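Local structure of Abbfa_003403 (Acinetobacter baumannii, 4ZXH) at residues I878-I883 with Q908-Y913; E884-Q889 with K926-H931; A922-N927 with S939-L944. The protein probably builds a peptide as a four-domain nonribosomal peptide synthetase, with condensation, adenylation, phosphopantetheine-bearing carrier and thioesterase domains. All coordinates share one frame; numbering follows the deposited sequence.

Interaction 1: residues I878-I883 with Q908-Y913; sequences IELGEI and QKLVAY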
loop_
_atom_site.group_PDB
_atom_site.type_symbol
_atom_site.label_atom_id
_atom_site.label_comp_id
_atom_site.label_asym_id
_atom_site.label_seq_id
_atom_site.Cartn_x
_atom_site.Cartn_y
_atom_site.Cartn_z
ATOM N N ILE A 878 -0.451 7.952 7.612
ATOM C CA ILE A 878 0.191 7.604 6.347
ATOM C C ILE A 878 1.605 8.177 6.311
ATOM O O ILE A 878 1.841 9.274 6.812
ATOM C CB ILE A 878 -0.598 8.160 5.119
ATOM C CG1 ILE A 878 -2.059 7.710 5.132
ATOM C CG2 ILE A 878 0.037 7.720 3.809
ATOM C CD1 ILE A 878 -2.254 6.320 4.636
ATOM N N GLU A 879 2.539 7.437 5.726
ATOM C CA GLU A 879 3.856 7.973 5.412
ATOM C C GLU A 879 3.876 8.514 3.980
ATOM O O GLU A 879 4.231 7.783 3.047
ATOM C CB GLU A 879 4.928 6.896 5.578
ATOM C CG GLU A 879 5.458 6.784 6.979
ATOM C CD GLU A 879 6.098 8.072 7.460
ATOM O OE1 GLU A 879 6.930 8.644 6.719
ATOM O OE2 GLU A 879 5.766 8.514 8.580
ATOM N N LEU A 880 3.513 9.787 3.809
ATOM C CA LEU A 880 3.317 10.365 2.471
ATOM C C LEU A 880 4.507 10.130 1.536
ATOM O O LEU A 880 4.332 9.824 0.358
ATOM C CB LEU A 880 3.024 11.865 2.582
ATOM C CG LEU A 880 1.705 12.176 3.294
ATOM C CD1 LEU A 880 1.558 13.656 3.597
ATOM C CD2 LEU A 880 0.524 11.660 2.472
ATOM N N GLY A 881 5.713 10.235 2.073
ATOM C CA GLY A 881 6.912 10.071 1.270
ATOM C C GLY A 881 7.084 8.704 0.628
ATOM O O GLY A 881 7.752 8.587 -0.399
ATOM N N GLU A 882 6.495 7.662 1.212
ATOM C CA GLU A 882 6.596 6.353 0.585
ATOM C C GLU A 882 5.791 6.359 -0.701
ATOM O O GLU A 882 6.227 5.810 -1.726
ATOM C CB GLU A 882 6.119 5.257 1.516
ATOM C CG GLU A 882 6.951 5.156 2.774
ATOM C CD GLU A 882 6.441 4.096 3.719
ATOM O OE1 GLU A 882 5.464 3.407 3.354
ATOM O OE2 GLU A 882 7.012 3.952 4.821
ATOM N N ILE A 883 4.627 7.004 -0.666
ATOM C CA ILE A 883 3.865 7.185 -1.895
ATOM C C ILE A 883 4.667 8.008 -2.908
ATOM O O ILE A 883 4.697 7.683 -4.099
ATOM C CB ILE A 883 2.518 7.867 -1.631
ATOM C CG1 ILE A 883 1.833 7.234 -0.416
ATOM C CG2 ILE A 883 1.619 7.811 -2.871
ATOM C CD1 ILE A 883 0.496 7.881 -0.067
ATOM N N GLN A 908 -11.267 12.480 4.845
ATOM C CA GLN A 908 -9.934 12.813 4.348
ATOM C C GLN A 908 -9.549 11.920 3.169
ATOM O O GLN A 908 -9.892 10.735 3.131
ATOM C CB GLN A 908 -8.886 12.684 5.460
ATOM C CG GLN A 908 -9.240 13.403 6.751
ATOM C CD GLN A 908 -10.257 12.635 7.602
ATOM O OE1 GLN A 908 -10.422 11.414 7.457
ATOM N NE2 GLN A 908 -10.968 13.357 8.471
ATOM N N LYS A 909 -8.845 12.500 2.202
ATOM C CA LYS A 909 -8.409 11.772 1.020
ATOM C C LYS A 909 -7.020 12.227 0.586
ATOM O O LYS A 909 -6.612 13.363 0.843
ATOM C CB LYS A 909 -9.393 11.963 -0.131
ATOM C CG LYS A 909 -10.716 11.218 -0.030
ATOM C CD LYS A 909 -11.591 11.618 -1.234
ATOM C CE LYS A 909 -12.931 10.887 -1.318
ATOM N NZ LYS A 909 -12.789 9.430 -1.611
ATOM N N LEU A 910 -6.307 11.322 -0.076
ATOM C CA LEU A 910 -4.974 11.566 -0.618
ATOM C C LEU A 910 -5.011 12.151 -2.015
ATOM O O LEU A 910 -5.792 11.691 -2.847
ATOM C CB LEU A 910 -4.192 10.261 -0.653
ATOM C CG LEU A 910 -3.817 9.734 0.714
ATOM C CD1 LEU A 910 -3.240 8.338 0.565
ATOM C CD2 LEU A 910 -2.811 10.666 1.289
ATOM N N VAL A 911 -4.144 13.140 -2.268
ATOM C CA VAL A 911 -3.966 13.791 -3.583
ATOM C C VAL A 911 -2.533 13.666 -4.054
ATOM O O VAL A 911 -1.596 13.946 -3.294
ATOM C CB VAL A 911 -4.274 15.296 -3.532
ATOM C CG1 VAL A 911 -4.398 15.879 -4.937
ATOM C CG2 VAL A 911 -5.516 15.538 -2.743
ATOM N N ALA A 912 -2.338 13.289 -5.305
ATOM C CA ALA A 912 -0.983 13.229 -5.836
ATOM C C ALA A 912 -0.775 14.263 -6.921
ATOM O O ALA A 912 -1.466 14.240 -7.946
ATOM C CB ALA A 912 -0.681 11.837 -6.374
ATOM N N TYR A 913 0.169 15.172 -6.698
ATOM C CA TYR A 913 0.590 16.123 -7.739
ATOM C C TYR A 913 1.856 15.596 -8.436
ATOM O O TYR A 913 2.788 15.113 -7.761
ATOM C CB TYR A 913 0.846 17.513 -7.142
ATOM C CG TYR A 913 -0.300 18.073 -6.329
ATOM C CD1 TYR A 913 -1.232 18.945 -6.901
ATOM C CD2 TYR A 913 -0.449 17.738 -5.001
ATOM C CE1 TYR A 913 -2.296 19.460 -6.163
ATOM C CE2 TYR A 913 -1.502 18.240 -4.247
ATOM C CZ TYR A 913 -2.422 19.102 -4.832
ATOM O OH TYR A 913 -3.467 19.593 -4.075
#
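Glu-879 OE2, gripped by a salt bridge from Arg-877 NH2 and a hydrogen bond with His-864 ND1, stands one residue ahead of Leu-880, which together with Ile-883 packs on Leu-910. In this way the first turn of helix 880-888 is laid against the middle strand of the three-stranded mixed sheet of the adenylation domain's C-terminal part. The turn is tied by its own backbone, Glu-882 N donating to Glu-879 O at 2.9 Å. Across the contact everything is apolar. Leu-910 projects from strand 907-916 toward the helix, its CG anti to the carbonyl carbon (chi1 -69°), and its two methyls divide the work. CD1 takes Ile-883 and CD2 takes Leu-880, so the fork of Leu-910 faces two helix side chains three residues apart, one methyl to each, and each passes it at a slant. Leu-880 CD2 is 3.7 Å from Leu-910 CD2. Val-898 of the neighbouring strand 893-903 touches both Leu-880 and Ile-883, and Val-900 touches Leu-910, continuing this apolar layer along the sheet. Ile-883, with CG1 anti to the carbonyl carbon, extends its CD1 methyl to 3.8 Å from Leu-910 CD1.

Interaction 2: residues E884-Q889 with K926-H931; sequences ENVLKQ and KNLQIH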
loop_
_atom_site.group_PDB
_atom_site.type_symbol
_atom_site.label_atom_id
_atom_site.label_comp_id
_atom_site.label_asym_id
_atom_site.label_seq_id
_atom_site.Cartn_x
_atom_site.Cartn_y
_atom_site.Cartn_z
ATOM N N GLU A 884 5.333 9.063 -2.438
ATOM C CA GLU A 884 6.113 9.931 -3.336
ATOM C C GLU A 884 7.254 9.174 -4.011
ATOM O O GLU A 884 7.508 9.366 -5.202
ATOM C CB GLU A 884 6.647 11.147 -2.578
ATOM C CG GLU A 884 5.533 12.093 -2.138
ATOM C CD GLU A 884 5.965 13.158 -1.142
ATOM O OE1 GLU A 884 7.139 13.157 -0.695
ATOM O OE2 GLU A 884 5.102 13.999 -0.798
ATOM N N ASN A 885 7.910 8.287 -3.260
ATOM C CA ASN A 885 8.982 7.465 -3.807
ATOM C C ASN A 885 8.505 6.508 -4.896
ATOM O O ASN A 885 9.190 6.342 -5.919
ATOM C CB ASN A 885 9.681 6.683 -2.694
ATOM C CG ASN A 885 10.674 7.544 -1.908
ATOM O OD1 ASN A 885 11.281 8.477 -2.453
ATOM N ND2 ASN A 885 10.833 7.243 -0.624
ATOM N N VAL A 886 7.337 5.891 -4.701
ATOM C CA VAL A 886 6.835 4.961 -5.710
ATOM C C VAL A 886 6.490 5.725 -7.002
ATOM O O VAL A 886 6.813 5.274 -8.104
ATOM C CB VAL A 886 5.601 4.157 -5.220
ATOM C CG1 VAL A 886 5.000 3.389 -6.362
ATOM C CG2 VAL A 886 5.988 3.184 -4.125
ATOM N N LEU A 887 5.857 6.888 -6.866
ATOM C CA LEU A 887 5.549 7.713 -8.025
ATOM C C LEU A 887 6.812 8.130 -8.793
ATOM O O LEU A 887 6.856 8.047 -10.011
ATOM C CB LEU A 887 4.769 8.945 -7.588
ATOM C CG LEU A 887 3.282 8.744 -7.316
ATOM C CD1 LEU A 887 2.708 9.933 -6.547
ATOM C CD2 LEU A 887 2.536 8.556 -8.607
ATOM N N LYS A 888 7.846 8.568 -8.085
ATOM C CA LYS A 888 9.064 9.024 -8.754
ATOM C C LYS A 888 9.762 7.918 -9.549
ATOM O O LYS A 888 10.610 8.188 -10.395
ATOM C CB LYS A 888 10.045 9.604 -7.740
ATOM C CG LYS A 888 9.602 10.906 -7.089
ATOM C CD LYS A 888 10.685 11.390 -6.111
ATOM C CE LYS A 888 10.480 12.823 -5.645
ATOM N NZ LYS A 888 9.771 12.968 -4.344
ATOM N N GLN A 889 9.403 6.673 -9.286
ATOM C CA GLN A 889 10.084 5.547 -9.925
ATOM C C GLN A 889 9.446 5.182 -11.266
ATOM O O GLN A 889 9.996 4.371 -12.025
ATOM C CB GLN A 889 10.108 4.331 -8.991
ATOM C CG GLN A 889 11.253 4.355 -7.993
ATOM C CD GLN A 889 11.176 3.242 -6.952
ATOM O OE1 GLN A 889 10.135 2.600 -6.767
ATOM N NE2 GLN A 889 12.293 3.007 -6.273
ATOM N N LYS A 926 -3.132 2.843 -12.089
ATOM C CA LYS A 926 -2.876 1.414 -12.305
ATOM C C LYS A 926 -1.558 0.992 -11.681
ATOM O O LYS A 926 -1.479 -0.038 -10.997
ATOM C CB LYS A 926 -2.843 1.069 -13.787
ATOM C CG LYS A 926 -4.114 1.377 -14.558
ATOM C CD LYS A 926 -5.278 0.509 -14.145
ATOM C CE LYS A 926 -6.373 0.596 -15.184
ATOM N NZ LYS A 926 -5.875 0.104 -16.502
ATOM N N ASN A 927 -0.523 1.792 -11.917
ATOM C CA ASN A 927 0.813 1.469 -11.428
ATOM C C ASN A 927 0.897 1.449 -9.902
ATOM O O ASN A 927 1.390 0.480 -9.312
ATOM C CB ASN A 927 1.830 2.461 -11.989
ATOM C CG ASN A 927 3.268 2.035 -11.742
ATOM O OD1 ASN A 927 3.809 2.216 -10.648
ATOM N ND2 ASN A 927 3.903 1.484 -12.770
ATOM N N LEU A 928 0.426 2.516 -9.262
ATOM C CA LEU A 928 0.490 2.577 -7.812
ATOM C C LEU A 928 -0.340 1.455 -7.172
ATOM O O LEU A 928 0.036 0.912 -6.133
ATOM C CB LEU A 928 0.018 3.936 -7.292
ATOM C CG LEU A 928 0.738 5.200 -7.768
ATOM C CD1 LEU A 928 0.324 6.341 -6.880
ATOM C CD2 LEU A 928 2.233 5.052 -7.762
ATOM N N GLN A 929 -1.455 1.094 -7.791
ATOM C CA GLN A 929 -2.281 0.028 -7.250
ATOM C C GLN A 929 -1.529 -1.299 -7.107
ATOM O O GLN A 929 -1.815 -2.077 -6.199
ATOM C CB GLN A 929 -3.514 -0.163 -8.116
ATOM C CG GLN A 929 -4.781 0.457 -7.543
ATOM C CD GLN A 929 -5.862 0.605 -8.596
ATOM O OE1 GLN A 929 -5.570 0.665 -9.791
ATOM N NE2 GLN A 929 -7.117 0.651 -8.161
ATOM N N ILE A 930 -0.549 -1.543 -7.968
ATOM C CA ILE A 930 0.172 -2.799 -7.911
ATOM C C ILE A 930 1.419 -2.633 -7.018
ATOM O O ILE A 930 2.018 -3.634 -6.581
ATOM C CB ILE A 930 0.562 -3.320 -9.353
ATOM C CG1 ILE A 930 1.792 -2.630 -9.928
ATOM C CG2 ILE A 930 -0.612 -3.155 -10.336
ATOM C CD1 ILE A 930 2.988 -3.541 -9.937
ATOM N N HIS A 931 1.781 -1.388 -6.695
ATOM C CA HIS A 931 3.013 -1.130 -5.917
ATOM C C HIS A 931 2.809 -0.616 -4.482
ATOM O O HIS A 931 3.738 -0.597 -3.670
ATOM C CB HIS A 931 3.908 -0.145 -6.667
ATOM C CG HIS A 931 4.543 -0.729 -7.888
ATOM N ND1 HIS A 931 5.434 -1.782 -7.834
ATOM C CD2 HIS A 931 4.404 -0.420 -9.199
ATOM C CE1 HIS A 931 5.822 -2.089 -9.058
ATOM N NE2 HIS A 931 5.212 -1.277 -9.906
#
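Val-886 turns CG1 anti to its own nitrogen (chi1 171°), while Leu-928 sets CG anti to the carbonyl carbon (chi1 -58°); these two torsions bring Val-886 CG1 to 3.5 Å from Leu-928 CD2. The two side chains run alongside each other in opposite senses, each reaching past the other toward the partner helix. Leu-887, one residue on, crosses Leu-928 at about a right angle. Its CD2 meets both methyls of the isobutyl fork, lying 3.6 Å from Leu-928 CD1 and equally close to Leu-928 CD2. Leu-928 is thus held at its branched end by Val-886 and Leu-887, in a small hydrophobic helix-helix interface of the adenylation domain's C-terminal part. The short segments 884-888 and 926-931 approach to 10.3 Å between axes, their directions inclined at 126°, nearer antiparallel than parallel. His-931, at the exposed margin, contributes mainly its aliphatic carbon: CB sits 3.7 Å from Val-886 CG1. Its ring has Ile-930 CD1 over one face, displaced toward the rim, and Asn-927 CG at the edge, in plane. Beneath the interface Leu-887 also rests on Ala-896 and Val-898 of strand 893-903, and Glu-884 OE2 accepts a hydrogen bond from Val-898 N. Outward, Asn-885 touches helix 746-753, and on the other flank Lys-926 NZ forms a salt bridge with Glu-1042 OE1, so helix 746-753 borders one flank of the pair, helix 1037-1046 the other, and strand 893-903 lies against Leu-887.

Interaction 3: residues A922-N927 with S939-L944; sequences AGLKKN and SAFIRL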
loop_
_atom_site.group_PDB
_atom_site.type_symbol
_atom_site.label_atom_id
_atom_site.label_comp_id
_atom_site.label_asym_id
_atom_site.label_seq_id
_atom_site.Cartn_x
_atom_site.Cartn_y
_atom_site.Cartn_z
ATOM N N ALA A 922 -4.423 7.838 -15.767
ATOM C CA ALA A 922 -4.992 6.523 -15.455
ATOM C C ALA A 922 -3.867 5.504 -15.331
ATOM O O ALA A 922 -3.929 4.576 -14.517
ATOM C CB ALA A 922 -5.998 6.089 -16.515
ATOM N N GLY A 923 -2.833 5.704 -16.144
ATOM C CA GLY A 923 -1.636 4.892 -16.092
ATOM C C GLY A 923 -0.973 4.942 -14.732
ATOM O O GLY A 923 -0.418 3.934 -14.286
ATOM N N LEU A 924 -1.036 6.100 -14.071
ATOM C CA LEU A 924 -0.467 6.249 -12.726
ATOM C C LEU A 924 -1.236 5.420 -11.702
ATOM O O LEU A 924 -0.653 4.610 -10.974
ATOM C CB LEU A 924 -0.456 7.715 -12.292
ATOM C CG LEU A 924 0.492 8.620 -13.076
ATOM C CD1 LEU A 924 0.472 10.012 -12.506
ATOM C CD2 LEU A 924 1.897 8.060 -13.068
ATOM N N LYS A 925 -2.544 5.644 -11.650
ATOM C CA LYS A 925 -3.437 4.893 -10.782
ATOM C C LYS A 925 -3.156 3.388 -10.867
ATOM O O LYS A 925 -2.949 2.741 -9.837
ATOM C CB LYS A 925 -4.888 5.193 -11.161
ATOM C CG LYS A 925 -5.957 4.616 -10.238
ATOM C CD LYS A 925 -6.205 5.503 -9.045
ATOM C CE LYS A 925 -7.382 4.989 -8.234
ATOM N NZ LYS A 925 -8.678 5.201 -8.935
ATOM N N LYS A 926 -3.132 2.843 -12.089
ATOM C CA LYS A 926 -2.876 1.414 -12.305
ATOM C C LYS A 926 -1.558 0.992 -11.681
ATOM O O LYS A 926 -1.479 -0.038 -10.997
ATOM C CB LYS A 926 -2.843 1.069 -13.787
ATOM C CG LYS A 926 -4.114 1.377 -14.558
ATOM C CD LYS A 926 -5.278 0.509 -14.145
ATOM C CE LYS A 926 -6.373 0.596 -15.184
ATOM N NZ LYS A 926 -5.875 0.104 -16.502
ATOM N N ASN A 927 -0.523 1.792 -11.917
ATOM C CA ASN A 927 0.813 1.469 -11.428
ATOM C C ASN A 927 0.897 1.449 -9.902
ATOM O O ASN A 927 1.390 0.480 -9.312
ATOM C CB ASN A 927 1.830 2.461 -11.989
ATOM C CG ASN A 927 3.268 2.035 -11.742
ATOM O OD1 ASN A 927 3.809 2.216 -10.648
ATOM N ND2 ASN A 927 3.903 1.484 -12.770
ATOM N N SER A 939 -6.597 9.181 -4.179
ATOM C CA SER A 939 -7.918 9.284 -4.788
ATOM C C SER A 939 -7.940 10.301 -5.936
ATOM O O SER A 939 -8.924 10.366 -6.660
ATOM C CB SER A 939 -8.961 9.681 -3.749
ATOM O OG SER A 939 -8.767 8.976 -2.542
ATOM N N ALA A 940 -6.869 11.088 -6.093
ATOM C CA ALA A 940 -6.805 12.110 -7.144
ATOM C C ALA A 940 -5.377 12.379 -7.634
ATOM O O ALA A 940 -4.419 12.345 -6.866
ATOM C CB ALA A 940 -7.443 13.398 -6.664
ATOM N N PHE A 941 -5.259 12.624 -8.933
ATOM C CA PHE A 941 -3.978 12.862 -9.592
ATOM C C PHE A 941 -4.086 14.142 -10.389
ATOM O O PHE A 941 -5.015 14.315 -11.165
ATOM C CB PHE A 941 -3.603 11.696 -10.507
ATOM C CG PHE A 941 -3.351 10.409 -9.770
ATOM C CD1 PHE A 941 -2.051 9.993 -9.496
ATOM C CD2 PHE A 941 -4.416 9.615 -9.340
ATOM C CE1 PHE A 941 -1.815 8.797 -8.807
ATOM C CE2 PHE A 941 -4.190 8.423 -8.642
ATOM C CZ PHE A 941 -2.887 8.012 -8.375
ATOM N N ILE A 942 -3.149 15.048 -10.173
ATOM C CA ILE A 942 -3.153 16.333 -10.841
ATOM C C ILE A 942 -1.782 16.557 -11.470
ATOM O O ILE A 942 -0.761 16.429 -10.787
ATOM C CB ILE A 942 -3.478 17.470 -9.847
ATOM C CG1 ILE A 942 -4.854 17.264 -9.233
ATOM C CG2 ILE A 942 -3.424 18.831 -10.516
ATOM C CD1 ILE A 942 -5.121 18.221 -8.100
ATOM N N ARG A 943 -1.744 16.873 -12.762
ATOM C CA ARG A 943 -0.472 17.232 -13.389
ATOM C C ARG A 943 -0.203 18.720 -13.251
ATOM O O ARG A 943 -1.097 19.542 -13.395
ATOM C CB ARG A 943 -0.449 16.829 -14.855
ATOM C CG ARG A 943 0.926 16.866 -15.508
ATOM C CD ARG A 943 0.816 16.322 -16.912
ATOM N NE ARG A 943 2.041 16.375 -17.709
ATOM C CZ ARG A 943 2.115 15.892 -18.953
ATOM N NH1 ARG A 943 1.041 15.341 -19.516
ATOM N NH2 ARG A 943 3.248 15.961 -19.643
ATOM N N LEU A 944 1.034 19.054 -12.925
ATOM C CA LEU A 944 1.458 20.441 -12.849
ATOM C C LEU A 944 2.704 20.591 -13.709
ATOM O O LEU A 944 3.448 19.633 -13.904
ATOM C CB LEU A 944 1.749 20.859 -11.400
ATOM C CG LEU A 944 0.590 20.844 -10.398
ATOM C CD1 LEU A 944 1.054 21.174 -8.980
ATOM C CD2 LEU A 944 -0.515 21.774 -10.823
#
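The ring of Phe-941 has Lys-925 N over one face, and Leu-924 CB comes to it obliquely, 3.9 Å from Phe-941 CE1. The contact belongs to a beta-alpha-beta unit: strand 907-916 leads through helix 921-931 into the parallel strand 940-943, and Phe-941 points from the strand toward the connecting helix. With CG anti to the carbonyl carbon (chi1 -65°), it carries its ring from the sheet to consecutive helix residues. Leu-924 lies along the CD1-CE1 side, where its own CD1 is 3.9 Å from Phe-941 CD1. Lys-925 takes the CE2-CZ side and crosses the aromatic side chain at about a right angle. Its backbone also takes part, for Lys-925 CA is 4.0 Å from Phe-941 CZ. Ile-921 and Leu-928 of the same helix, and Ala-912 of the adjacent strand, also touch the phenyl group, filling in round it between helix and sheet. The lysine chain bends at chi2 (84°), which brings CD to the ring while the ammonium continues past it: Lys-925 CD is 3.6 Å from Phe-941 CE2, whereas Lys-925 NZ lies 5.5 Å from that same carbon.

Overall arrangement
From the N terminus, helix 880-888 carries the touching residues of the first segments of interactions 1 and 2. The chain then runs through strand 893-903 to strand 907-916, where interaction 1 closes a loop of 24 intervening residues. Interaction 2 closes later, on helix 921-931, so the two cross; Ala-912 CB against Leu-887 CD1 (3.9 Å) joins them. Interaction 3 opens on that same helix, sharing Lys-926 and Asn-927 with interaction 2, and closes a short loop on strand 940-943, in series with interaction 1. Main-chain bonding of Ala-912 to Ala-940 and Ile-942 unites interactions 1 and 3 within one sheet. Together the contacts fix both helices to the sheet and to each other.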